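Long-range contact in putative neuraminyllactose-binding hemagglutinin homolog (Helicobacter pylori, PDB 3BGH), which is probably an outer-membrane lipoprotein related to the neuraminyllactose-binding haemagglutinin HpaA, an adhesin thought to recognise sialylated sugars, though its own function is not established: residues 98-112 against 124-137. Numbering follows the deposited sequence.
Sequences LVLRMDGNVAILEDI and VIDMSSGYLNLNFV
Leu-100 and Phe-136 run alongside each other on the face covered by helix 186-208; CD2 of Leu-100 lies over one face of the Phe-136 ring, 3.9 Å from its centroid. Phe-136 CG is anti to the carbonyl carbon (chi1 -65°), which lays the ring beside Leu-100, and His-146 meets it edge-to-face. Further along this tightly packed face, Met-102 SD touches Leu-132 CD2 at 3.6 Å, and Met-102 also touches Ile-205 of helix 186-208. Gly-104 and Gly-130 put no side chain here, and their CA atoms rest against carbonyl oxygens of the partner strand. The two strands form a long antiparallel beta hairpin, the third and fourth strands of a five-stranded mixed sheet, between 38-48 and 144-161. Near its turn a G1 beta bulge sets Asp-111, with a left-handed backbone, and Ile-112 both opposite Ile-125. There Asp-126 OD1 accepts the N-H of Asp-111 (3.0 Å), while His-186 holds OD2. Glu-110 runs alongside, its carboxylate plane only 12° from that of Asp-126 and OE2 4.3 Å from OD2, a closeness that the histidine may ease. On the other face Ile-112, Ile-125 and Met-127 pack closely toward the turn; the looser part holds the partly exposed Arg-101, Asp-103 and Tyr-131. Water 1 accepts from Asn-105 ND2 (2.7 Å) and lies 2.8 Å from Ser-129 OG, linking the strands. A second subunit packs on this side: its Ser-129 bonds to Asn-105 OD1, and its Asp-111 O accepts ND2 of this chain's Asn-135, whose OD1 is hydrogen-bonded to Ser-147 OG of the same chain.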
ATOM      1  N   LEU A  98       1.623  28.613  -1.163  1.00 67.51           N
ATOM      2  CA  LEU A  98       1.685  27.188  -1.359  1.00 66.98           C
ATOM      3  C   LEU A  98       0.355  26.609  -0.916  1.00 66.14           C
ATOM      4  O   LEU A  98      -0.283  27.135   0.002  1.00 65.73           O
ATOM      5  CB  LEU A  98       2.814  26.667  -0.464  1.00 66.41           C
ATOM      6  CG  LEU A  98       3.278  25.232  -0.340  1.00 67.76           C
ATOM      7  CD1 LEU A  98       3.204  24.481  -1.652  1.00 71.00           C
ATOM      8  CD2 LEU A  98       4.716  25.243   0.149  1.00 67.83           C
ATOM      9  N   VAL A  99      -0.077  25.553  -1.602  1.00 65.30           N
ATOM     10  CA  VAL A  99      -1.163  24.706  -1.124  1.00 64.07           C
ATOM     11  C   VAL A  99      -0.574  23.328  -0.893  1.00 63.20           C
ATOM     12  O   VAL A  99      -0.006  22.755  -1.799  1.00 63.88           O
ATOM     13  CB  VAL A  99      -2.269  24.561  -2.145  1.00 64.18           C
ATOM     14  CG1 VAL A  99      -3.441  23.791  -1.534  1.00 64.56           C
ATOM     15  CG2 VAL A  99      -2.721  25.909  -2.623  1.00 64.06           C
ATOM     16  N   LEU A 100      -0.688  22.825   0.327  1.00 62.00           N
ATOM     17  CA  LEU A 100      -0.257  21.505   0.679  1.00 60.53           C
ATOM     18  C   LEU A 100      -1.480  20.607   0.753  1.00 60.63           C
ATOM     19  O   LEU A 100      -2.538  21.000   1.238  1.00 59.48           O
ATOM     20  CB  LEU A 100       0.467  21.529   2.009  1.00 60.81           C
ATOM     21  CG  LEU A 100       1.835  22.205   2.110  1.00 60.16           C
ATOM     22  CD1 LEU A 100       2.300  22.085   3.542  1.00 60.16           C
ATOM     23  CD2 LEU A 100       2.838  21.527   1.192  1.00 60.67           C
ATOM     24  N   ARG A 101      -1.308  19.384   0.271  1.00 60.92           N
ATOM     25  CA  ARG A 101      -2.413  18.520  -0.117  1.00 61.98           C
ATOM     26  C   ARG A 101      -1.934  17.039  -0.100  1.00 61.58           C
ATOM     27  O   ARG A 101      -1.200  16.601  -0.987  1.00 61.88           O
ATOM     28  CB  ARG A 101      -2.919  18.987  -1.505  1.00 62.46           C
ATOM     29  CG  ARG A 101      -3.709  18.009  -2.274  1.00 64.92           C
ATOM     30  CD  ARG A 101      -4.636  18.703  -3.249  1.00 70.41           C
ATOM     31  NE  ARG A 101      -5.902  17.965  -3.313  1.00 73.53           N
ATOM     32  CZ  ARG A 101      -6.816  18.096  -4.273  1.00 76.26           C
ATOM     33  NH1 ARG A 101      -6.617  18.926  -5.292  1.00 76.93           N
ATOM     34  NH2 ARG A 101      -7.937  17.383  -4.215  1.00 77.54           N
ATOM     35  N   MET A 102      -2.340  16.319   0.941  1.00 60.83           N
ATOM     36  CA  MET A 102      -1.867  14.991   1.263  1.00 61.50           C
ATOM     37  C   MET A 102      -2.895  13.897   0.901  1.00 60.21           C
ATOM     38  O   MET A 102      -4.037  13.933   1.362  1.00 59.86           O
ATOM     39  CB  MET A 102      -1.526  14.904   2.760  1.00 61.00           C
ATOM     40  CG  MET A 102      -0.534  13.792   3.097  1.00 63.36           C
ATOM     41  SD  MET A 102      -0.296  13.556   4.888  1.00 65.98           S
ATOM     42  CE  MET A 102      -0.244  15.317   5.406  1.00 63.76           C
ATOM     43  N   ASP A 103      -2.469  12.935   0.080  1.00 58.60           N
ATOM     44  CA  ASP A 103      -3.279  11.792  -0.268  1.00 57.79           C
ATOM     45  C   ASP A 103      -2.503  10.479  -0.122  1.00 55.92           C
ATOM     46  O   ASP A 103      -1.277  10.447  -0.258  1.00 55.71           O
ATOM     47  CB  ASP A 103      -3.834  11.946  -1.687  1.00 58.97           C
ATOM     48  CG  ASP A 103      -4.584  13.281  -1.890  1.00 62.96           C
ATOM     49  OD1 ASP A 103      -5.836  13.271  -1.911  1.00 66.66           O
ATOM     50  OD2 ASP A 103      -3.921  14.343  -2.029  1.00 65.73           O
ATOM     51  N   GLY A 104      -3.225   9.392   0.132  1.00 53.82           N
ATOM     52  CA  GLY A 104      -2.616   8.081   0.289  1.00 51.27           C
ATOM     53  C   GLY A 104      -3.487   7.019   0.928  1.00 49.85           C
ATOM     54  O   GLY A 104      -4.719   7.087   0.882  1.00 48.61           O
ATOM     55  N   ASN A 105      -2.836   6.011   1.501  1.00 48.93           N
ATOM     56  CA  ASN A 105      -3.546   4.912   2.127  1.00 48.21           C
ATOM     57  C   ASN A 105      -2.651   4.164   3.023  1.00 47.74           C
ATOM     58  O   ASN A 105      -1.416   4.171   2.861  1.00 48.12           O
ATOM     59  CB  ASN A 105      -4.115   3.913   1.071  1.00 49.09           C
ATOM     60  CG  ASN A 105      -3.058   2.972   0.547  1.00 48.62           C
ATOM     61  OD1 ASN A 105      -2.260   3.346  -0.329  1.00 48.72           O
ATOM     62  ND2 ASN A 105      -3.008   1.763   1.102  1.00 43.18           N
ATOM     63  N   VAL A 106      -3.278   3.499   3.977  1.00 47.83           N
ATOM     64  CA  VAL A 106      -2.585   2.575   4.849  1.00 48.88           C
ATOM     65  C   VAL A 106      -3.462   1.350   5.021  1.00 49.34           C
ATOM     66  O   VAL A 106      -4.673   1.457   5.189  1.00 50.37           O
ATOM     67  CB  VAL A 106      -2.126   3.216   6.198  1.00 48.78           C
ATOM     68  CG1 VAL A 106      -3.285   3.710   6.997  1.00 49.97           C
ATOM     69  CG2 VAL A 106      -1.335   2.204   7.031  1.00 49.71           C
ATOM     70  N   ALA A 107      -2.856   0.177   4.914  1.00 49.89           N
ATOM     71  CA  ALA A 107      -3.579  -1.064   5.037  1.00 49.67           C
ATOM     72  C   ALA A 107      -2.818  -1.953   5.982  1.00 50.54           C
ATOM     73  O   ALA A 107      -1.597  -1.885   6.061  1.00 50.17           O
ATOM     74  CB  ALA A 107      -3.731  -1.711   3.689  1.00 49.08           C
ATOM     75  N   ILE A 108      -3.552  -2.765   6.727  1.00 51.87           N
ATOM     76  CA  ILE A 108      -2.937  -3.736   7.602  1.00 53.09           C
ATOM     77  C   ILE A 108      -3.278  -5.177   7.128  1.00 54.19           C
ATOM     78  O   ILE A 108      -4.431  -5.528   6.857  1.00 53.88           O
ATOM     79  CB  ILE A 108      -3.257  -3.415   9.078  1.00 53.27           C
ATOM     80  CG1 ILE A 108      -2.465  -2.163   9.447  1.00 53.63           C
ATOM     81  CG2 ILE A 108      -2.865  -4.569  10.009  1.00 51.22           C
ATOM     82  CD1 ILE A 108      -2.865  -1.476  10.666  1.00 53.45           C
ATOM     83  N   LEU A 109      -2.226  -5.964   6.936  1.00 55.25           N
ATOM     84  CA  LEU A 109      -2.344  -7.378   6.616  1.00 55.33           C
ATOM     85  C   LEU A 109      -2.164  -8.169   7.893  1.00 55.20           C
ATOM     86  O   LEU A 109      -1.328  -7.856   8.728  1.00 53.78           O
ATOM     87  CB  LEU A 109      -1.285  -7.778   5.614  1.00 56.12           C
ATOM     88  CG  LEU A 109      -1.506  -7.386   4.154  1.00 58.62           C
ATOM     89  CD1 LEU A 109      -1.492  -5.876   3.921  1.00 61.27           C
ATOM     90  CD2 LEU A 109      -0.430  -8.036   3.355  1.00 58.09           C
ATOM     91  N   GLU A 110      -2.975  -9.201   8.033  1.00 56.80           N
ATOM     92  CA  GLU A 110      -3.038  -9.974   9.261  1.00 58.45           C
ATOM     93  C   GLU A 110      -2.479 -11.354   9.023  1.00 58.39           C
ATOM     94  O   GLU A 110      -2.551 -11.864   7.902  1.00 57.57           O
ATOM     95  CB  GLU A 110      -4.488 -10.045   9.781  1.00 57.96           C
ATOM     96  CG  GLU A 110      -4.965  -8.684  10.298  1.00 60.43           C
ATOM     97  CD  GLU A 110      -6.379  -8.684  10.839  1.00 61.13           C
ATOM     98  OE1 GLU A 110      -7.134  -9.641  10.579  1.00 64.90           O
ATOM     99  OE2 GLU A 110      -6.738  -7.701  11.533  1.00 67.10           O
ATOM    100  N   ASP A 111      -1.896 -11.923  10.083  1.00 58.70           N
ATOM    101  CA  ASP A 111      -1.580 -13.352  10.140  1.00 59.82           C
ATOM    102  C   ASP A 111      -0.498 -13.758   9.128  1.00 59.79           C
ATOM    103  O   ASP A 111      -0.691 -14.633   8.275  1.00 60.17           O
ATOM    104  CB  ASP A 111      -2.854 -14.226  10.015  1.00 59.88           C
ATOM    105  CG  ASP A 111      -3.786 -14.114  11.238  1.00 61.45           C
ATOM    106  OD1 ASP A 111      -3.314 -13.855  12.368  1.00 63.99           O
ATOM    107  OD2 ASP A 111      -5.011 -14.287  11.075  1.00 63.96           O
ATOM    108  N   ILE A 112       0.649 -13.101   9.247  1.00 59.51           N
ATOM    109  CA  ILE A 112       1.836 -13.472   8.503  1.00 58.65           C
ATOM    110  C   ILE A 112       2.756 -14.156   9.519  1.00 58.19           C
ATOM    111  O   ILE A 112       2.900 -13.670  10.662  1.00 57.17           O
ATOM    112  CB  ILE A 112       2.528 -12.222   7.906  1.00 58.66           C
ATOM    113  CG1 ILE A 112       1.541 -11.371   7.123  1.00 58.96           C
ATOM    114  CG2 ILE A 112       3.652 -12.603   7.006  1.00 57.46           C
ATOM    115  CD1 ILE A 112       2.219 -10.300   6.286  1.00 58.35           C
ATOM    116  N   VAL A 124       3.928 -15.016  14.636  1.00 56.46           N
ATOM    117  CA  VAL A 124       2.904 -14.553  13.718  1.00 54.38           C
ATOM    118  C   VAL A 124       2.813 -13.052  13.942  1.00 54.20           C
ATOM    119  O   VAL A 124       2.975 -12.577  15.084  1.00 54.87           O
ATOM    120  CB  VAL A 124       1.588 -15.244  13.993  1.00 54.97           C
ATOM    121  CG1 VAL A 124       0.492 -14.871  12.947  1.00 52.07           C
ATOM    122  CG2 VAL A 124       1.819 -16.764  14.035  1.00 54.02           C
ATOM    123  N   ILE A 125       2.623 -12.293  12.861  1.00 52.87           N
ATOM    124  CA  ILE A 125       2.618 -10.824  12.936  1.00 50.70           C
ATOM    125  C   ILE A 125       1.485 -10.248  12.108  1.00 50.66           C
ATOM    126  O   ILE A 125       0.913 -10.935  11.272  1.00 50.70           O
ATOM    127  CB  ILE A 125       3.920 -10.199  12.386  1.00 50.44           C
ATOM    128  CG1 ILE A 125       3.967 -10.291  10.856  1.00 49.96           C
ATOM    129  CG2 ILE A 125       5.168 -10.806  13.009  1.00 49.37           C
ATOM    130  CD1 ILE A 125       5.088  -9.575  10.235  1.00 50.08           C
ATOM    131  N   ASP A 126       1.152  -8.988  12.366  1.00 50.46           N
ATOM    132  CA  ASP A 126       0.426  -8.169  11.429  1.00 50.28           C
ATOM    133  C   ASP A 126       1.425  -7.167  10.832  1.00 49.55           C
ATOM    134  O   ASP A 126       2.421  -6.837  11.470  1.00 49.63           O
ATOM    135  CB  ASP A 126      -0.718  -7.440  12.132  1.00 50.68           C
ATOM    136  CG  ASP A 126      -1.894  -8.351  12.434  1.00 53.49           C
ATOM    137  OD1 ASP A 126      -1.913  -9.498  11.911  1.00 55.29           O
ATOM    138  OD2 ASP A 126      -2.797  -7.925  13.211  1.00 56.03           O
ATOM    139  N   MET A 127       1.168  -6.695   9.618  1.00 48.29           N
ATOM    140  CA  MET A 127       2.117  -5.846   8.912  1.00 46.81           C
ATOM    141  C   MET A 127       1.387  -4.890   7.997  1.00 46.60           C
ATOM    142  O   MET A 127       0.447  -5.288   7.308  1.00 46.81           O
ATOM    143  CB  MET A 127       3.102  -6.700   8.078  1.00 47.36           C
ATOM    144  CG  MET A 127       4.279  -5.896   7.415  1.00 48.16           C
ATOM    145  SD  MET A 127       5.458  -6.888   6.394  1.00 42.62           S
ATOM    146  CE  MET A 127       4.398  -7.246   5.053  1.00 45.04           C
ATOM    147  N   SER A 128       1.849  -3.648   7.949  1.00 45.85           N
ATOM    148  CA  SER A 128       1.241  -2.661   7.099  1.00 45.63           C
ATOM    149  C   SER A 128       1.777  -2.611   5.667  1.00 45.79           C
ATOM    150  O   SER A 128       2.895  -3.064   5.350  1.00 45.91           O
ATOM    151  CB  SER A 128       1.499  -1.310   7.697  1.00 45.80           C
ATOM    152  OG  SER A 128       2.858  -1.027   7.441  1.00 47.28           O
ATOM    153  N   SER A 129       0.986  -1.973   4.816  1.00 45.84           N
ATOM    154  CA  SER A 129       1.437  -1.493   3.518  1.00 45.03           C
ATOM    155  C   SER A 129       0.814  -0.112   3.363  1.00 44.80           C
ATOM    156  O   SER A 129       0.018   0.317   4.205  1.00 45.37           O
ATOM    157  CB  SER A 129       0.962  -2.434   2.409  1.00 44.89           C
ATOM    158  OG  SER A 129      -0.424  -2.272   2.187  1.00 47.94           O
ATOM    159  N   GLY A 130       1.146   0.571   2.287  1.00 44.35           N
ATOM    160  CA  GLY A 130       0.612   1.875   2.000  1.00 44.12           C
ATOM    161  C   GLY A 130       1.701   2.907   1.822  1.00 44.04           C
ATOM    162  O   GLY A 130       2.858   2.612   1.874  1.00 43.06           O
ATOM    163  N   TYR A 131       1.300   4.141   1.636  1.00 44.59           N
ATOM    164  CA  TYR A 131       2.178   5.132   1.136  1.00 46.17           C
ATOM    165  C   TYR A 131       1.420   6.480   1.164  1.00 46.93           C
ATOM    166  O   TYR A 131       0.262   6.563   0.765  1.00 46.99           O
ATOM    167  CB  TYR A 131       2.618   4.738  -0.299  1.00 45.49           C
ATOM    168  CG  TYR A 131       3.644   5.654  -0.901  1.00 45.16           C
ATOM    169  CD1 TYR A 131       5.004   5.346  -0.862  1.00 43.82           C
ATOM    170  CD2 TYR A 131       3.259   6.852  -1.514  1.00 46.72           C
ATOM    171  CE1 TYR A 131       5.972   6.218  -1.409  1.00 42.17           C
ATOM    172  CE2 TYR A 131       4.222   7.730  -2.088  1.00 45.67           C
ATOM    173  CZ  TYR A 131       5.554   7.390  -2.037  1.00 45.57           C
ATOM    174  OH  TYR A 131       6.453   8.264  -2.584  1.00 48.29           O
ATOM    175  N   LEU A 132       2.075   7.508   1.685  1.00 48.07           N
ATOM    176  CA  LEU A 132       1.512   8.841   1.707  1.00 48.73           C
ATOM    177  C   LEU A 132       2.233   9.786   0.791  1.00 48.92           C
ATOM    178  O   LEU A 132       3.473   9.838   0.739  1.00 48.69           O
ATOM    179  CB  LEU A 132       1.525   9.392   3.110  1.00 48.50           C
ATOM    180  CG  LEU A 132       0.191   9.218   3.816  1.00 53.01           C
ATOM    181  CD1 LEU A 132      -0.124   7.756   4.074  1.00 54.26           C
ATOM    182  CD2 LEU A 132       0.191   9.997   5.137  1.00 56.11           C
ATOM    183  N   ASN A 133       1.444  10.567   0.081  1.00 49.78           N
ATOM    184  CA  ASN A 133       2.001  11.559  -0.785  1.00 50.72           C
ATOM    185  C   ASN A 133       1.582  12.970  -0.424  1.00 51.20           C
ATOM    186  O   ASN A 133       0.396  13.323  -0.504  1.00 51.04           O
ATOM    187  CB  ASN A 133       1.584  11.285  -2.208  1.00 50.96           C
ATOM    188  CG  ASN A 133       2.391  12.071  -3.176  1.00 52.70           C
ATOM    189  OD1 ASN A 133       3.606  11.824  -3.344  1.00 56.11           O
ATOM    190  ND2 ASN A 133       1.757  13.041  -3.818  1.00 51.05           N
ATOM    191  N   LEU A 134       2.566  13.789  -0.065  1.00 50.87           N
ATOM    192  CA  LEU A 134       2.351  15.217   0.101  1.00 50.39           C
ATOM    193  C   LEU A 134       2.579  15.996  -1.214  1.00 50.60           C
ATOM    194  O   LEU A 134       3.702  16.063  -1.691  1.00 49.60           O
ATOM    195  CB  LEU A 134       3.263  15.732   1.200  1.00 50.10           C
ATOM    196  CG  LEU A 134       3.110  17.200   1.611  1.00 50.97           C
ATOM    197  CD1 LEU A 134       1.682  17.488   2.012  1.00 53.30           C
ATOM    198  CD2 LEU A 134       4.023  17.470   2.766  1.00 50.92           C
ATOM    199  N   ASN A 135       1.515  16.604  -1.771  1.00 50.81           N
ATOM    200  CA  ASN A 135       1.653  17.455  -2.975  1.00 51.35           C
ATOM    201  C   ASN A 135       1.848  18.947  -2.689  1.00 52.19           C
ATOM    202  O   ASN A 135       1.145  19.532  -1.868  1.00 53.35           O
ATOM    203  CB  ASN A 135       0.508  17.221  -3.992  1.00 50.32           C
ATOM    204  CG  ASN A 135       0.839  16.120  -5.022  1.00 50.24           C
ATOM    205  OD1 ASN A 135       1.919  15.545  -4.999  1.00 49.82           O
ATOM    206  ND2 ASN A 135      -0.077  15.861  -5.948  1.00 50.42           N
ATOM    207  N   PHE A 136       2.819  19.554  -3.358  1.00 52.64           N
ATOM    208  CA  PHE A 136       3.060  20.984  -3.258  1.00 53.22           C
ATOM    209  C   PHE A 136       2.465  21.641  -4.491  1.00 54.47           C
ATOM    210  O   PHE A 136       2.895  21.383  -5.610  1.00 54.78           O
ATOM    211  CB  PHE A 136       4.572  21.303  -3.167  1.00 52.22           C
ATOM    212  CG  PHE A 136       5.249  20.788  -1.928  1.00 50.03           C
ATOM    213  CD1 PHE A 136       5.861  21.667  -1.051  1.00 47.67           C
ATOM    214  CD2 PHE A 136       5.321  19.426  -1.655  1.00 47.62           C
ATOM    215  CE1 PHE A 136       6.527  21.189   0.087  1.00 48.17           C
ATOM    216  CE2 PHE A 136       5.975  18.946  -0.495  1.00 46.53           C
ATOM    217  CZ  PHE A 136       6.559  19.818   0.369  1.00 46.99           C
ATOM    218  N   VAL A 137       1.468  22.490  -4.284  1.00 56.70           N
ATOM    219  CA  VAL A 137       0.674  23.031  -5.375  1.00 58.60           C
ATOM    220  C   VAL A 137       0.724  24.560  -5.425  1.00 60.43           C
ATOM    221  O   VAL A 137       0.569  25.246  -4.403  1.00 60.10           O
ATOM    222  CB  VAL A 137      -0.801  22.556  -5.291  1.00 59.06           C
ATOM    223  CG1 VAL A 137      -1.594  23.040  -6.495  1.00 59.46           C
ATOM    224  CG2 VAL A 137      -0.901  21.035  -5.179  1.00 57.69           C
TER
HETATM  225  O   HOH W   1      -1.354  -0.263   0.405  1.00 39.94           O